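PDB 1YLM: putative RNase YutE from Bacillus subtilis subsp. subtilis str. 168, which is probably the HepT-family RNase toxin of a putative type VII toxin-antitoxin system, probably neutralised by its cognate antitoxin YutD. Local coordinates for the interface of chains A and B. Numbering follows the deposited sequence. Chains: chain A/B, hypothetical protein BSU32300.

The interface of chains A and B. Residues chain A 18-19, 22, 41; chain B 32, 36.
With CG opposite the backbone N (chi1 -173°), the imidazole of A:His18 reaches out from helix 6-23 towards B:Glu32, whose chain bends at chi2 (-102°) and brings its carboxylate to meet the ring from the opposite direction. NE2 of A:His18 donates a hydrogen bond of 2.7 Å to the carboxylate oxygen OE1 of B:Glu32. The bond is moderately straight and lies close to the ring plane, but it meets the syn side of OE1 from somewhat above the carboxylate plane; the two flat groups are turned 41° against each other. The second carboxylate oxygen, OE2 of B:Glu32, stands 3.3 Å from ring carbon CE1 of A:His18, so the carboxylate faces the NE2–CE1 edge. Its negative charge would probably favour a protonated imidazole. Within chain A, the side-chain carbonyl OE1 of A:Gln19 lies at the ring's edge, while CG of A:Leu22 lies over one face, towards the rim, and probably helps to limit the ring's tilt.

A:Leu22 also crosses B:Glu32 at about a right angle, its methyl CD2 packing 3.7 Å from CB of the glutamate. Its other methyl, CD1, lies between OE1 of B:Glu32, 3.5 Å away, and CD1 of B:Leu36, one helical turn further along helix 32-59 of chain B. The two branches of B:Leu36 divide their contacts. Its CD1 fits between A:Leu22 and A:Ile41, 3.6 Å from CG1 of A:Ile41. CD2 of B:Leu36 packs 3.5 Å from the amide nitrogen NE2 of A:Gln19. The start of one subunit's helix 32-59 thus lies against helices 6-23 and 32-59 of the other, and this polar and apolar patch, repeated by the two-fold axis, helps to hold the YutE homodimer together.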
# COMPACT_ATOMS: atom_id res chain seq x y z
N HIS A 18 -12.98 -8.24 -8.92
CA HIS A 18 -13.84 -7.73 -7.85
C HIS A 18 -13.57 -6.25 -7.57
O HIS A 18 -14.51 -5.44 -7.48
CB HIS A 18 -13.71 -8.57 -6.58
CG HIS A 18 -14.69 -8.19 -5.51
ND1 HIS A 18 -16.05 -8.36 -5.64
CD2 HIS A 18 -14.50 -7.61 -4.29
CE1 HIS A 18 -16.66 -7.92 -4.55
NE2 HIS A 18 -15.74 -7.46 -3.72
N GLN A 19 -12.29 -5.87 -7.46
CA GLN A 19 -11.96 -4.46 -7.16
C GLN A 19 -12.39 -3.55 -8.32
O GLN A 19 -12.89 -2.43 -8.10
CB GLN A 19 -10.48 -4.25 -6.86
CG GLN A 19 -9.78 -5.21 -5.84
CD GLN A 19 -10.66 -5.67 -4.67
OE1 GLN A 19 -10.84 -6.87 -4.46
NE2 GLN A 19 -11.17 -4.73 -3.92
N LEU A 22 -16.02 -2.95 -8.14
CA LEU A 22 -16.30 -1.99 -7.08
C LEU A 22 -16.03 -0.58 -7.58
O LEU A 22 -16.81 0.35 -7.30
CB LEU A 22 -15.48 -2.30 -5.82
CG LEU A 22 -15.90 -3.57 -5.07
CD1 LEU A 22 -15.01 -3.83 -3.87
CD2 LEU A 22 -17.38 -3.48 -4.64
N ILE A 41 -8.25 0.77 -3.88
CA ILE A 41 -8.56 0.14 -5.17
C ILE A 41 -7.41 0.35 -6.17
O ILE A 41 -6.94 -0.63 -6.80
CB ILE A 41 -9.89 0.66 -5.78
CG1 ILE A 41 -11.09 0.15 -4.96
CG2 ILE A 41 -10.00 0.21 -7.25
CD1 ILE A 41 -12.40 0.80 -5.35
N GLU B 32 -18.50 -2.98 1.39
CA GLU B 32 -17.42 -3.21 0.41
C GLU B 32 -16.49 -1.99 0.30
O GLU B 32 -15.26 -2.14 0.32
CB GLU B 32 -18.00 -3.59 -0.95
CG GLU B 32 -18.72 -4.94 -0.94
CD GLU B 32 -17.91 -6.08 -1.53
OE1 GLU B 32 -16.65 -5.99 -1.61
OE2 GLU B 32 -18.55 -7.08 -1.92
N LEU B 36 -12.45 -1.30 2.15
CA LEU B 36 -11.31 -0.79 1.39
C LEU B 36 -10.73 0.45 2.06
O LEU B 36 -9.52 0.60 2.12
CB LEU B 36 -11.74 -0.45 -0.03
CG LEU B 36 -11.99 -1.64 -0.96
CD1 LEU B 36 -12.89 -1.17 -2.08
CD2 LEU B 36 -10.67 -2.22 -1.49